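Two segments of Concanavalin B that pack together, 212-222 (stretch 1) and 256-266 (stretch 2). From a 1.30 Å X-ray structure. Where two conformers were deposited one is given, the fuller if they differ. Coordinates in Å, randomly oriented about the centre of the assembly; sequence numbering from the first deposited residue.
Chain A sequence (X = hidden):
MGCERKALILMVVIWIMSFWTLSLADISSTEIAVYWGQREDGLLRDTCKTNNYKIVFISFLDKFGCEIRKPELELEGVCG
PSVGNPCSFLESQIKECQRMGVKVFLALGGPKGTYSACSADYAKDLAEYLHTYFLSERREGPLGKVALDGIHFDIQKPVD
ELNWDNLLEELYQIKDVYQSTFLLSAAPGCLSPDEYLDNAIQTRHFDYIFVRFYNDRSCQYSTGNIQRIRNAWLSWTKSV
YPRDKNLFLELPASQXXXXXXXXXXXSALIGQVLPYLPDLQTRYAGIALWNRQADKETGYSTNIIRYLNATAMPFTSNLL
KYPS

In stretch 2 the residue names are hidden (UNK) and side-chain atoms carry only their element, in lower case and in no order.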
# COMPACT_ATOMS: atom_id res chain seq x y z
N ARG A 212 -6.91 4.67 -4.41
CA ARG A 212 -6.79 5.92 -3.65
C ARG A 212 -7.97 6.84 -3.92
O ARG A 212 -7.98 7.61 -4.89
CB ARG A 212 -5.46 6.60 -3.97
CG ARG A 212 -4.27 5.80 -3.53
CD ARG A 212 -2.95 6.52 -3.74
NE ARG A 212 -2.48 6.36 -5.08
CZ ARG A 212 -2.50 7.29 -6.03
NH1 ARG A 212 -2.96 8.49 -5.79
NH2 ARG A 212 -2.05 6.98 -7.22
N PHE A 213 -8.96 6.72 -3.06
CA PHE A 213 -10.20 7.49 -3.19
C PHE A 213 -10.07 8.85 -2.49
O PHE A 213 -10.81 9.17 -1.58
CB PHE A 213 -11.40 6.71 -2.61
CG PHE A 213 -11.79 5.49 -3.41
CD1 PHE A 213 -12.49 5.60 -4.60
CD2 PHE A 213 -11.48 4.23 -2.97
CE1 PHE A 213 -12.89 4.49 -5.31
CE2 PHE A 213 -11.87 3.13 -3.67
CZ PHE A 213 -12.54 3.26 -4.86
N TYR A 214 -9.10 9.65 -2.92
CA TYR A 214 -8.93 10.96 -2.33
C TYR A 214 -8.06 11.79 -3.25
O TYR A 214 -7.41 11.26 -4.17
CB TYR A 214 -8.33 10.86 -0.90
CG TYR A 214 -6.99 10.15 -0.79
CD1 TYR A 214 -6.92 8.79 -0.72
CD2 TYR A 214 -5.80 10.86 -0.66
CE1 TYR A 214 -5.69 8.15 -0.63
CE2 TYR A 214 -4.58 10.22 -0.48
CZ TYR A 214 -4.53 8.85 -0.50
OH TYR A 214 -3.31 8.20 -0.36
N ASN A 215 -8.08 13.09 -3.01
CA ASN A 215 -7.42 14.05 -3.88
C ASN A 215 -7.90 13.94 -5.35
O ASN A 215 -7.15 14.19 -6.28
CB ASN A 215 -5.90 13.99 -3.70
CG ASN A 215 -5.43 14.41 -2.26
OD1 ASN A 215 -6.12 15.17 -1.52
ND2 ASN A 215 -4.26 13.88 -1.85
N ASP A 216 -9.20 13.64 -5.52
CA ASP A 216 -9.79 13.61 -6.86
C ASP A 216 -11.29 13.75 -6.75
O ASP A 216 -11.99 12.80 -6.37
CB ASP A 216 -9.45 12.31 -7.60
CG ASP A 216 -9.88 12.34 -9.06
OD1 ASP A 216 -10.77 13.12 -9.42
OD2 ASP A 216 -9.32 11.60 -9.88
N ARG A 217 -11.80 14.94 -7.07
CA ARG A 217 -13.20 15.20 -6.91
C ARG A 217 -14.09 14.30 -7.76
O ARG A 217 -15.28 14.17 -7.47
CB ARG A 217 -13.51 16.66 -7.19
CG ARG A 217 -12.86 17.62 -6.20
CD ARG A 217 -13.10 19.09 -6.55
NE ARG A 217 -12.51 19.99 -5.55
CZ ARG A 217 -11.24 20.39 -5.54
NH1 ARG A 217 -10.40 19.97 -6.48
NH2 ARG A 217 -10.80 21.22 -4.59
N SER A 218 -13.56 13.72 -8.82
CA SER A 218 -14.39 12.91 -9.70
C SER A 218 -14.79 11.57 -9.08
O SER A 218 -15.77 10.97 -9.52
CB SER A 218 -13.70 12.68 -11.05
OG SER A 218 -12.59 11.81 -10.94
N CYS A 219 -14.04 11.11 -8.07
CA CYS A 219 -14.24 9.75 -7.60
C CYS A 219 -14.20 9.59 -6.10
O CYS A 219 -14.26 8.46 -5.61
CB CYS A 219 -13.24 8.77 -8.24
SG CYS A 219 -11.52 9.27 -8.52
N GLN A 220 -14.11 10.67 -5.35
CA GLN A 220 -14.01 10.57 -3.91
C GLN A 220 -15.33 10.88 -3.22
O GLN A 220 -16.27 11.43 -3.81
CB GLN A 220 -12.90 11.48 -3.39
CG GLN A 220 -13.28 12.96 -3.40
CD GLN A 220 -12.07 13.86 -3.31
OE1 GLN A 220 -10.92 13.40 -3.27
NE2 GLN A 220 -12.31 15.16 -3.34
N TYR A 221 -15.41 10.48 -1.96
CA TYR A 221 -16.53 10.85 -1.12
C TYR A 221 -16.58 12.34 -0.86
O TYR A 221 -15.53 12.98 -0.71
CB TYR A 221 -16.34 10.18 0.23
CG TYR A 221 -17.36 10.52 1.30
CD1 TYR A 221 -18.61 9.90 1.34
CD2 TYR A 221 -17.08 11.47 2.26
CE1 TYR A 221 -19.54 10.21 2.32
CE2 TYR A 221 -18.01 11.78 3.24
CZ TYR A 221 -19.25 11.17 3.26
OH TYR A 221 -20.17 11.50 4.22
N SER A 222 -17.79 12.87 -0.70
CA SER A 222 -17.96 14.17 -0.03
C SER A 222 -19.22 14.09 0.79
O SER A 222 -20.05 13.22 0.58
CB SER A 222 -17.99 15.34 -1.02
OG SER A 222 -19.10 15.26 -1.89
N UNK A 256 -6.52 16.61 7.33
CA UNK A 256 -5.26 17.25 6.93
C UNK A 256 -4.42 16.48 5.91
O UNK A 256 -3.59 17.06 5.21
c UNK A 256 -4.42 17.58 8.16
N UNK A 257 -4.61 15.17 5.81
CA UNK A 257 -3.87 14.32 4.85
C UNK A 257 -4.65 14.17 3.57
O UNK A 257 -4.34 13.30 2.72
c UNK A 257 -2.29 12.94 6.26
c UNK A 257 -3.50 12.89 5.35
o UNK A 257 -4.60 12.26 6.03
N UNK A 258 -5.70 14.96 3.43
CA UNK A 258 -6.52 14.98 2.23
C UNK A 258 -6.82 16.40 1.81
O UNK A 258 -7.96 16.81 1.79
c UNK A 258 -7.82 14.25 2.51
N UNK A 259 -5.79 17.15 1.44
CA UNK A 259 -6.02 18.54 1.07
C UNK A 259 -6.90 18.76 -0.14
O UNK A 259 -7.54 19.80 -0.26
c UNK A 259 -3.74 17.88 0.66
c UNK A 259 -4.60 19.09 0.82
c UNK A 259 -4.37 16.77 1.44
N UNK A 260 -6.94 17.79 -1.03
CA UNK A 260 -7.83 17.81 -2.18
C UNK A 260 -9.15 17.12 -1.95
O UNK A 260 -9.93 16.92 -2.90
N UNK A 261 -9.42 16.77 -0.70
CA UNK A 261 -10.66 16.12 -0.33
C UNK A 261 -10.58 14.61 -0.25
O UNK A 261 -9.53 14.01 -0.51
N UNK A 262 -11.73 14.02 0.09
CA UNK A 262 -11.90 12.59 0.15
C UNK A 262 -11.96 11.99 1.53
O UNK A 262 -12.22 10.81 1.67
N UNK A 263 -11.71 12.76 2.58
CA UNK A 263 -11.83 12.20 3.91
C UNK A 263 -13.25 11.74 4.19
O UNK A 263 -14.23 12.46 3.94
c UNK A 263 -12.84 12.74 8.44
c UNK A 263 -11.40 13.25 4.97
c UNK A 263 -12.66 13.19 7.16
o UNK A 263 -12.10 11.41 10.28
c UNK A 263 -10.86 11.45 8.25
c UNK A 263 -11.92 11.88 8.99
c UNK A 263 -11.58 12.79 6.40
c UNK A 263 -10.70 11.89 6.97
N UNK A 264 -13.35 10.53 4.76
CA UNK A 264 -14.63 9.95 5.10
C UNK A 264 -14.66 9.72 6.61
O UNK A 264 -13.92 8.90 7.14
c UNK A 264 -14.89 8.59 4.38
c UNK A 264 -14.87 7.41 2.13
c UNK A 264 -14.55 8.65 2.90
c UNK A 264 -16.33 8.19 4.62
N UNK A 265 -15.51 10.43 7.32
CA UNK A 265 -15.58 10.14 8.74
C UNK A 265 -15.89 8.68 9.00
O UNK A 265 -16.68 8.08 8.26
c UNK A 265 -16.40 11.54 6.93
c UNK A 265 -16.72 11.04 9.22
c UNK A 265 -16.76 12.18 8.25
N UNK A 266 -15.27 8.10 10.05
CA UNK A 266 -15.50 6.67 10.27
C UNK A 266 -16.97 6.26 10.32
O UNK A 266 -17.33 5.22 9.75
c UNK A 266 -14.17 8.61 10.89
c UNK A 266 -13.64 7.36 11.56
c UNK A 266 -14.79 6.40 11.59
O HOH W 1 -13.25 9.36 -0.46
O HOH W 2 -2.51 13.16 0.77
O HOH W 3 -14.30 15.28 0.17

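The single side-chain carbon at 256 makes it Ala 256; it lies out of reach of stretch 1. At 257 one carbon bears an oxygen and a second carbon; these atoms make no close contact with stretch 1, but the backbone O donates nothing and accepts a hydrogen bond from water 2 (2.7 Å from water 2 O to 257 O), which in turn accepts one from Asn 215 ND2 (3.2 Å). The fork is that of Thr 257. Position 258 again has one carbon, its CB 4.5 Å from Asn 215 OD1, and is Ala 258. At 259 three carbons close a ring onto the backbone N, the ring carbon bonded to N approaching Asn 215 OD1. This is Pro 259, with CD 3.8 Å from Asn 215 OD1.

Position 260 has no side-chain atoms. Its N donates to Asn 215 OD1 (2.8 Å), its O accepts from Gln 220 NE2 (3.0 Å), and an ideal CB would sit 2.9 Å from Asn 215 OD1, a clash; it is Gly 260. Position 261 is equally bare. A CB there would fall 2.5 Å from Gln 220 NE2 and be jammed against the preceding carbonyl, so the backbone by itself calls for Gly 261. Its N bonds back to Ala 258 O (2.9 Å) in a type I turn. Position 262 also lacks side-chain atoms; a CB would clash with Tyr 214 CB at 2.7 Å and Phe 213 O at 2.9 Å, and the backbone angles likewise demand glycine, hence Gly 262.

At 263 one carbon, directed away from stretch 1, leads to a six-carbon ring bearing an oxygen, while the backbone O lies 3.5 Å from Tyr 221 CD2, at the ring edge. This is Tyr 263. At 264 four carbons fork at the first; the one-carbon arm lies over the Tyr 221 ring face and the two-carbon arm approaches Tyr 221 CB. This is Ile 264, with CG2 4.0 Å from the ring centroid and CG1 3.6 Å from Tyr 221 CB. Three carbons closing onto N at 265, near the Tyr 221 ring, make Pro 265, its CD 4.0 Å from Tyr 221 CE2; the same closure at 266, out of reach, gives Pro 266.

The contact has two parts: hydrogen bonds from Asn 215 and Gln 220 to the glycine backbone, and apolar packing of Tyr 221 on Ile 264 and Pro 265. Asn 215 both receives and gives, its N donating almost linearly to Gly 261 O (3.0 Å). With no side chains on the three glycines, stretch 1 can approach the bare backbone, bringing Asn 215 CA within 4.1 Å of Gly 260 CA.

Stretch 2 (256-266) ATAPGGGYIPP
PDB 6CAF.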